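Local coordinates for hypothetical protein Atu2144 (Agrobacterium tumefaciens, PDB 2ODF) that is of unknown function but probably hydrolyses an amide bond in N-formylglutamate or a related compound, at residues Y106-P109 with G110-D113; F112-E116 with A117-A121; A139-A143 with A144-V148; V206-T209 with L210-A214. All blocks are in the same frame, centred on the assembly; numbering follows the deposited sequence.

The first three contacts follow the chain into and out of helix 116-143: contact 1 is the turn after strand 106-107, contact 2 is the start of the helix, and contact 3 is its end. Contacts 1 and 2 share Phe112 and Asp113, with centres 12 Å apart, whereas contacts 1 and 3 lie on opposite sides of the chain's centre, with centres 41 Å apart. Contact 4, in the buried helix 208-213, approaches contact 3 to about 6 Å between nearest atoms without touching it. Within one chain contacts 2 and 4 also stay apart, about 12 Å at their nearest atoms, yet Glu116 of contact 2 binds His208 and Arg211 of contact 4 in the second subunit.

Contact 1. Residues Y106-P109 with G110-D113; sequences YDIP and GNFD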
# COMPACT_ATOMS: atom_id res chain seq x y z
N TYR A 106 19.09 -5.65 -17.48
CA TYR A 106 19.39 -6.47 -16.30
C TYR A 106 18.15 -7.03 -15.62
O TYR A 106 17.35 -6.27 -15.09
CB TYR A 106 20.19 -5.67 -15.29
CG TYR A 106 21.49 -5.20 -15.87
CD1 TYR A 106 22.50 -6.11 -16.16
CD2 TYR A 106 21.70 -3.86 -16.16
CE1 TYR A 106 23.69 -5.69 -16.72
CE2 TYR A 106 22.90 -3.43 -16.70
CZ TYR A 106 23.88 -4.34 -16.99
OH TYR A 106 25.06 -3.91 -17.51
N ASP A 107 18.03 -8.36 -15.64
CA ASP A 107 17.06 -9.07 -14.86
C ASP A 107 17.35 -8.95 -13.35
O ASP A 107 18.51 -8.91 -12.93
CB ASP A 107 17.09 -10.53 -15.29
CG ASP A 107 16.18 -11.39 -14.48
OD1 ASP A 107 14.95 -11.13 -14.48
OD2 ASP A 107 16.70 -12.31 -13.82
N ILE A 108 16.30 -8.83 -12.55
CA ILE A 108 16.44 -8.69 -11.10
C ILE A 108 15.82 -9.89 -10.39
O ILE A 108 14.62 -9.86 -10.07
CB ILE A 108 15.77 -7.39 -10.57
CG1 ILE A 108 16.27 -6.16 -11.35
CG2 ILE A 108 16.08 -7.19 -9.06
CD1 ILE A 108 15.32 -4.96 -11.27
N PRO A 109 16.61 -10.95 -10.15
CA PRO A 109 16.04 -12.14 -9.49
C PRO A 109 15.30 -11.85 -8.20
O PRO A 109 14.29 -12.49 -7.92
CB PRO A 109 17.26 -13.06 -9.24
CG PRO A 109 18.20 -12.69 -10.32
CD PRO A 109 18.02 -11.18 -10.52
N GLY A 110 15.78 -10.87 -7.43
CA GLY A 110 15.13 -10.48 -6.21
C GLY A 110 13.74 -9.94 -6.39
O GLY A 110 12.99 -9.86 -5.42
N ASN A 111 13.39 -9.56 -7.62
CA ASN A 111 12.04 -9.07 -7.93
C ASN A 111 11.20 -10.01 -8.78
O ASN A 111 10.13 -9.62 -9.29
CB ASN A 111 12.17 -7.69 -8.59
CG ASN A 111 12.61 -6.62 -7.60
OD1 ASN A 111 12.77 -6.90 -6.41
ND2 ASN A 111 12.80 -5.38 -8.08
N PHE A 112 11.65 -11.24 -8.90
CA PHE A 112 10.93 -12.23 -9.67
C PHE A 112 9.56 -12.51 -9.10
O PHE A 112 9.46 -12.84 -7.98
CB PHE A 112 11.68 -13.54 -9.81
CG PHE A 112 10.83 -14.63 -10.40
CD1 PHE A 112 10.50 -14.62 -11.73
CD2 PHE A 112 10.32 -15.63 -9.62
CE1 PHE A 112 9.71 -15.59 -12.27
CE2 PHE A 112 9.54 -16.60 -10.18
CZ PHE A 112 9.24 -16.56 -11.50
N ASP A 113 8.54 -12.35 -9.92
CA ASP A 113 7.19 -12.76 -9.61
C ASP A 113 6.86 -12.73 -8.11
O ASP A 113 6.72 -13.71 -7.49
CB ASP A 113 6.90 -14.12 -10.24
CG ASP A 113 5.44 -14.51 -10.15
OD1 ASP A 113 4.56 -13.67 -10.29
OD2 ASP A 113 5.20 -15.68 -9.97
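Ile108 and Asn111 meet across a tight local turn that leads the chain out of the short strand 106-107 toward helix 116-143. Two successive backbone hydrogen bonds, each spanning three residues, make it a pair of overlapping beta turns. In the first, Asn111 N donates to Ile108 O at 2.8 Å; in the second, Phe112 N donates to Pro109 O at 3.1 Å. Both donors stand above the plane of the carbonyl they reach, as expected where the coil is wound this tightly. Pro109 and Gly110 occupy the central positions of the first turn with phi and psi close to type I values, and the proline ring holds phi at -53°, which suits the first of these positions.

The side chains of Ile108 and Asn111 flank the turn, running side by side and pointing the same way. The methyl CG2 of Ile108, placed anti to the backbone N, lies 3.8 Å from Asn111 CG, while Ile108 CD1 stands 4.1 Å from Asn111 ND2. The buried amide thus rests alongside an aliphatic branch, and its polar atoms are satisfied beyond the turn: ND2 gives hydrogen bonds to Pro100 O and Leu85 O. Phe112 CB comes to 3.4 Å from Pro109 O.

Ile108 packs inward on Leu45, Leu47 and Leu85, and its backbone bonds to Val101, just ahead of the partner strand 102-103. Asn111 OD1 accepts from Arg122 NH1, which ties the turn to the first part of helix 116-143.

Contact 2. Residues F112-E116 with A117-A121; sequences FDLDE and AERFA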
# COMPACT_ATOMS: atom_id res chain seq x y z
N PHE A 112 11.65 -11.24 -8.90
CA PHE A 112 10.93 -12.23 -9.67
C PHE A 112 9.56 -12.51 -9.10
O PHE A 112 9.46 -12.84 -7.98
CB PHE A 112 11.68 -13.54 -9.81
CG PHE A 112 10.83 -14.63 -10.40
CD1 PHE A 112 10.50 -14.62 -11.73
CD2 PHE A 112 10.32 -15.63 -9.62
CE1 PHE A 112 9.71 -15.59 -12.27
CE2 PHE A 112 9.54 -16.60 -10.18
CZ PHE A 112 9.24 -16.56 -11.50
N ASP A 113 8.54 -12.35 -9.92
CA ASP A 113 7.19 -12.76 -9.61
C ASP A 113 6.86 -12.73 -8.11
O ASP A 113 6.72 -13.71 -7.49
CB ASP A 113 6.90 -14.12 -10.24
CG ASP A 113 5.44 -14.51 -10.15
OD1 ASP A 113 4.56 -13.67 -10.29
OD2 ASP A 113 5.20 -15.68 -9.97
N LEU A 114 6.79 -11.54 -7.56
CA LEU A 114 6.73 -11.37 -6.14
C LEU A 114 5.39 -11.87 -5.56
O LEU A 114 4.37 -11.53 -6.05
CB LEU A 114 6.92 -9.90 -5.79
CG LEU A 114 8.31 -9.34 -6.02
CD1 LEU A 114 8.31 -7.89 -5.57
CD2 LEU A 114 9.32 -10.17 -5.23
N ASP A 115 5.45 -12.59 -4.47
CA ASP A 115 4.23 -13.10 -3.87
C ASP A 115 3.52 -12.02 -3.05
O ASP A 115 4.03 -10.90 -2.86
CB ASP A 115 4.45 -14.44 -3.11
CG ASP A 115 5.32 -14.32 -1.88
OD1 ASP A 115 5.37 -13.28 -1.18
OD2 ASP A 115 5.95 -15.35 -1.54
N GLU A 116 2.31 -12.34 -2.63
CA GLU A 116 1.47 -11.36 -2.00
C GLU A 116 2.05 -10.84 -0.69
O GLU A 116 1.97 -9.63 -0.44
CB GLU A 116 0.04 -11.89 -1.87
CG GLU A 116 -0.64 -11.84 -3.24
CD GLU A 116 -1.98 -12.56 -3.32
OE1 GLU A 116 -2.77 -12.48 -2.36
OE2 GLU A 116 -2.22 -13.19 -4.37
N ALA A 117 2.67 -11.70 0.11
CA ALA A 117 3.24 -11.23 1.37
C ALA A 117 4.39 -10.24 1.08
O ALA A 117 4.58 -9.28 1.83
CB ALA A 117 3.73 -12.37 2.21
N GLU A 118 5.15 -10.50 0.03
CA GLU A 118 6.34 -9.68 -0.26
C GLU A 118 5.98 -8.29 -0.84
O GLU A 118 6.59 -7.28 -0.46
CB GLU A 118 7.30 -10.42 -1.17
CG GLU A 118 8.58 -9.64 -1.47
CD GLU A 118 9.35 -9.24 -0.21
OE1 GLU A 118 9.35 -9.99 0.79
OE2 GLU A 118 10.02 -8.20 -0.25
N ARG A 119 5.00 -8.24 -1.74
CA ARG A 119 4.45 -6.99 -2.23
C ARG A 119 3.87 -6.16 -1.09
O ARG A 119 4.09 -4.95 -1.02
CB ARG A 119 3.37 -7.23 -3.27
CG ARG A 119 3.93 -7.88 -4.58
CD ARG A 119 2.89 -7.87 -5.70
NE ARG A 119 2.76 -6.52 -6.24
CZ ARG A 119 3.57 -5.99 -7.15
NH1 ARG A 119 4.59 -6.67 -7.66
NH2 ARG A 119 3.36 -4.75 -7.55
N PHE A 120 3.15 -6.81 -0.18
CA PHE A 120 2.59 -6.09 0.94
C PHE A 120 3.75 -5.55 1.82
O PHE A 120 3.71 -4.42 2.21
CB PHE A 120 1.61 -6.92 1.78
CG PHE A 120 1.09 -6.17 2.93
CD1 PHE A 120 0.11 -5.21 2.76
CD2 PHE A 120 1.71 -6.25 4.15
CE1 PHE A 120 -0.32 -4.46 3.81
CE2 PHE A 120 1.30 -5.49 5.19
CZ PHE A 120 0.29 -4.58 5.02
N ALA A 121 4.73 -6.40 2.11
CA ALA A 121 5.86 -6.04 2.97
C ALA A 121 6.53 -4.76 2.48
O ALA A 121 6.73 -3.80 3.25
CB ALA A 121 6.87 -7.21 3.05
O HOH W 1 3.91 -9.83 -8.40
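Asp115 caps the N-terminus of helix 116-143, its side chain accepting from Glu118 N. The carboxylate turns back because CG sits between the backbone N and the carbonyl carbon (chi1 67°), which brings OD1 to 3.0 Å from Glu118 N. The same N-H also makes a weak bond to Asp115 O. That carbonyl has a much straighter donor in Arg119 N, 3.0 Å away at 175°, and Phe120 N to Glu116 O continues the helical series.

Leu114, just before the cap, spreads over the first turn: its CB lies 3.8 Å from Arg119 CG and its CD2 lies 3.9 Å from Glu118 CG. Glu118 is bent at chi2 (57°), and its OE2 forms a salt bridge with Arg122 NE and a hydrogen bond with Tyr42 OH. Glu116 instead extends beyond CG to the second subunit, where OE1 binds His208 ND1 and OE2 pairs with Arg211 NH1. The cap is therefore followed at once by a dimer contact.

Arg119 bends at chi3, and its NH2 reaches Pro93 O; a water 2.9 Å from Leu114 O donates to that carbonyl and accepts a weak bond from Arg119 NH1.

Contact 3. Residues A139-A143 with A144-V148; sequences AERQA and AGRKV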
# COMPACT_ATOMS: atom_id res chain seq x y z
N ALA A 139 0.10 18.79 5.19
CA ALA A 139 -1.07 19.11 6.00
C ALA A 139 -0.70 20.12 7.09
O ALA A 139 -1.41 21.07 7.35
CB ALA A 139 -1.66 17.85 6.61
N GLU A 140 0.44 19.90 7.73
CA GLU A 140 0.87 20.74 8.80
C GLU A 140 1.14 22.17 8.27
O GLU A 140 0.66 23.17 8.85
CB GLU A 140 2.11 20.13 9.44
CG GLU A 140 2.50 20.74 10.72
CD GLU A 140 3.67 20.04 11.36
OE1 GLU A 140 4.74 19.88 10.68
OE2 GLU A 140 3.52 19.65 12.55
N ARG A 141 1.88 22.27 7.18
CA ARG A 141 2.12 23.58 6.53
C ARG A 141 0.79 24.30 6.23
O ARG A 141 0.62 25.51 6.48
CB ARG A 141 2.95 23.40 5.26
CG ARG A 141 4.40 22.94 5.45
CD ARG A 141 5.28 23.91 6.19
NE ARG A 141 6.49 23.26 6.73
CZ ARG A 141 7.58 22.98 6.02
NH1 ARG A 141 7.65 23.29 4.74
NH2 ARG A 141 8.62 22.39 6.60
N GLN A 142 -0.17 23.57 5.69
CA GLN A 142 -1.42 24.19 5.30
C GLN A 142 -2.19 24.69 6.52
O GLN A 142 -2.86 25.74 6.45
CB GLN A 142 -2.26 23.25 4.44
CG GLN A 142 -1.49 22.81 3.18
CD GLN A 142 -2.32 22.67 1.93
OE1 GLN A 142 -2.60 21.56 1.50
NE2 GLN A 142 -2.68 23.81 1.31
N ALA A 143 -2.07 23.96 7.62
CA ALA A 143 -2.69 24.34 8.89
C ALA A 143 -2.11 25.65 9.48
O ALA A 143 -2.79 26.35 10.22
CB ALA A 143 -2.57 23.18 9.90
N ALA A 144 -0.86 25.95 9.15
CA ALA A 144 -0.20 27.17 9.58
C ALA A 144 -0.37 28.28 8.54
O ALA A 144 0.24 29.35 8.66
CB ALA A 144 1.30 26.91 9.83
N GLY A 145 -1.18 28.01 7.51
CA GLY A 145 -1.43 28.94 6.43
C GLY A 145 -0.28 29.19 5.47
O GLY A 145 -0.30 30.19 4.74
N ARG A 146 0.69 28.31 5.42
CA ARG A 146 1.90 28.54 4.68
C ARG A 146 1.78 28.08 3.26
O ARG A 146 1.13 27.15 2.99
CB ARG A 146 3.08 27.84 5.34
CG ARG A 146 3.41 28.42 6.68
CD ARG A 146 4.74 28.09 7.24
NE ARG A 146 5.79 27.80 6.30
CZ ARG A 146 6.89 27.16 6.65
NH1 ARG A 146 7.06 26.76 7.87
NH2 ARG A 146 7.83 26.87 5.77
N LYS A 147 2.45 28.77 2.37
CA LYS A 147 2.60 28.34 1.00
C LYS A 147 3.45 27.06 0.96
O LYS A 147 4.40 26.91 1.73
CB LYS A 147 3.23 29.48 0.21
CG LYS A 147 3.37 29.29 -1.31
CD LYS A 147 4.09 30.52 -1.89
CE LYS A 147 4.32 30.46 -3.38
NZ LYS A 147 5.24 31.54 -3.85
N VAL A 148 3.03 26.10 0.13
CA VAL A 148 3.82 24.89 -0.15
C VAL A 148 4.04 24.75 -1.64
O VAL A 148 3.09 24.86 -2.42
CB VAL A 148 3.12 23.60 0.32
CG1 VAL A 148 4.01 22.41 0.01
CG2 VAL A 148 2.76 23.68 1.81
O HOH W 2 6.29 24.97 2.90
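Arg141 O receives Arg146 N in a nearly straight hydrogen bond of 3.0 Å (165°), and Gly145 N meets Gln142 O at the same length, though from well above the carbonyl plane. Ala144 N, one residue earlier, still makes the helical bond to Glu140 O at 3.2 Å. The six-residue closure from Arg146 to Arg141, with the bond from Gly145 inside it, is a Schellman motif that ends helix 116-143. Gly145 is its C-prime residue, with a positive phi of 70° that turns the chain toward strand 149-156.

The turn brings two arginines together. Their guanidinium groups stack in an offset, parallel fashion, centres 4.3 Å apart and planes at 4°, in spite of the like charge. Outside acceptors probably ease this: Arg141 NH2 bonds to Thr76 OG1, and Arg146 NH2 bonds to Ala23 O. A water at the edge of the Arg141 group, in its plane, accepts from NH1 at 2.8 Å and also lies close to Lys147 O.

Nearer the backbone, Arg141 CD is centred over the Arg146 guanidinium. Arg141 and Val148 cross at about a right angle, with Val148 CG2 packed 3.5 Å from Arg141 CB; Val148 also touches Leu219.

Contact 4. Residues V206-T209 with L210-A214; sequences VTHT and LRLHA
The short helix 208-213 contains this buried contact, whose centre lies about 10 Å from the centre of the chain, and its side chains meet one turn apart. Across the ring of His208 lies Leu212: its CG sits over one face, 4.0 Å from the centroid and 21° off the normal, in a CH-pi contact. The two methyls rest on the same face above the NE2-CE1 bond, CD1 3.6 Å from His208 NE2. The imidazole can lean over this leucine because its CG is turned anti to the backbone N (chi1 -175°). Both ring nitrogens have partners elsewhere, NE2 at Tyr127 OH and ND1 at Glu116 of the second subunit, which fixes the ring's rotation.

Thr207 holds the N-cap position, but its hydroxyl makes no capping bond and goes instead to Asp174 OD2. Arg211, extended from CG to NE, runs back beside Thr207, its CG 3.4 Å from Thr207 O. Beyond the helix its NE forms a salt bridge with Asp174 OD2, so one carboxylate fastens two residues a turn apart.

Thr209 CG2 lies in the plane of the His213 ring, 3.8 Å from His213 CD2. Thr209 OG1 binds Glu32, and His213 NE2 binds His131 of helix 116-143. Backbone bonds from Arg211 N to Thr207 O (2.9 Å) and from Leu212 N to His208 O (2.8 Å) hold the spacing. Wedged between helix 116-143 and strands 149-156 and 220-227, the segment is a short helix packed against the central mixed sheet, consistent with the alpha/beta fold of zinc-exopeptidase relatives.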
# COMPACT_ATOMS: atom_id res chain seq x y z
N VAL A 206 5.83 9.00 -14.64
CA VAL A 206 6.82 9.53 -13.71
C VAL A 206 6.32 10.71 -12.86
O VAL A 206 7.10 11.25 -12.10
CB VAL A 206 8.11 9.97 -14.47
CG1 VAL A 206 8.75 8.76 -15.12
CG2 VAL A 206 7.80 11.07 -15.51
N THR A 207 5.05 11.08 -12.97
CA THR A 207 4.52 12.18 -12.14
C THR A 207 3.64 11.70 -10.97
O THR A 207 2.84 12.46 -10.45
CB THR A 207 3.76 13.23 -12.97
OG1 THR A 207 2.61 12.62 -13.56
CG2 THR A 207 4.69 13.80 -14.04
N HIS A 208 3.83 10.45 -10.53
CA HIS A 208 3.02 9.90 -9.41
C HIS A 208 3.04 10.76 -8.17
O HIS A 208 1.99 11.13 -7.62
CB HIS A 208 3.53 8.48 -9.07
CG HIS A 208 2.72 7.77 -8.05
ND1 HIS A 208 1.34 7.69 -8.11
CD2 HIS A 208 3.08 7.13 -6.92
CE1 HIS A 208 0.90 7.00 -7.07
NE2 HIS A 208 1.94 6.63 -6.35
N THR A 209 4.23 11.08 -7.68
CA THR A 209 4.38 11.90 -6.48
C THR A 209 3.65 13.27 -6.59
O THR A 209 3.03 13.74 -5.63
CB THR A 209 5.89 12.06 -6.15
OG1 THR A 209 6.44 10.75 -5.84
CG2 THR A 209 6.09 13.03 -5.01
N LEU A 210 3.74 13.91 -7.74
CA LEU A 210 2.99 15.14 -8.01
C LEU A 210 1.46 14.88 -7.93
O LEU A 210 0.71 15.64 -7.31
CB LEU A 210 3.36 15.70 -9.39
CG LEU A 210 4.86 15.98 -9.65
CD1 LEU A 210 5.07 16.55 -11.08
CD2 LEU A 210 5.41 16.90 -8.54
N ARG A 211 1.02 13.79 -8.55
CA ARG A 211 -0.39 13.38 -8.51
C ARG A 211 -0.88 13.12 -7.08
O ARG A 211 -2.03 13.43 -6.78
CB ARG A 211 -0.67 12.16 -9.40
CG ARG A 211 -0.51 12.43 -10.88
CD ARG A 211 -0.82 11.23 -11.75
NE ARG A 211 -0.71 11.63 -13.15
CZ ARG A 211 -0.78 10.80 -14.18
NH1 ARG A 211 -0.99 9.50 -13.98
NH2 ARG A 211 -0.65 11.27 -15.41
N LEU A 212 -0.03 12.56 -6.21
CA LEU A 212 -0.42 12.29 -4.82
C LEU A 212 -0.48 13.52 -3.93
O LEU A 212 -1.36 13.62 -3.07
CB LEU A 212 0.54 11.30 -4.17
CG LEU A 212 0.58 9.84 -4.67
CD1 LEU A 212 1.38 8.99 -3.68
CD2 LEU A 212 -0.83 9.29 -4.89
N HIS A 213 0.44 14.45 -4.12
CA HIS A 213 0.68 15.50 -3.12
C HIS A 213 0.43 16.94 -3.57
O HIS A 213 0.09 17.77 -2.74
CB HIS A 213 2.12 15.40 -2.61
CG HIS A 213 2.44 14.07 -1.99
ND1 HIS A 213 1.86 13.64 -0.82
CD2 HIS A 213 3.31 13.10 -2.37
CE1 HIS A 213 2.34 12.45 -0.51
NE2 HIS A 213 3.20 12.08 -1.44
N ALA A 214 0.71 17.26 -4.84
CA ALA A 214 0.58 18.63 -5.33
C ALA A 214 -0.81 18.90 -5.92
O ALA A 214 -1.50 19.85 -5.53
CB ALA A 214 1.62 18.90 -6.37
O HOH W 3 6.49 12.58 -9.43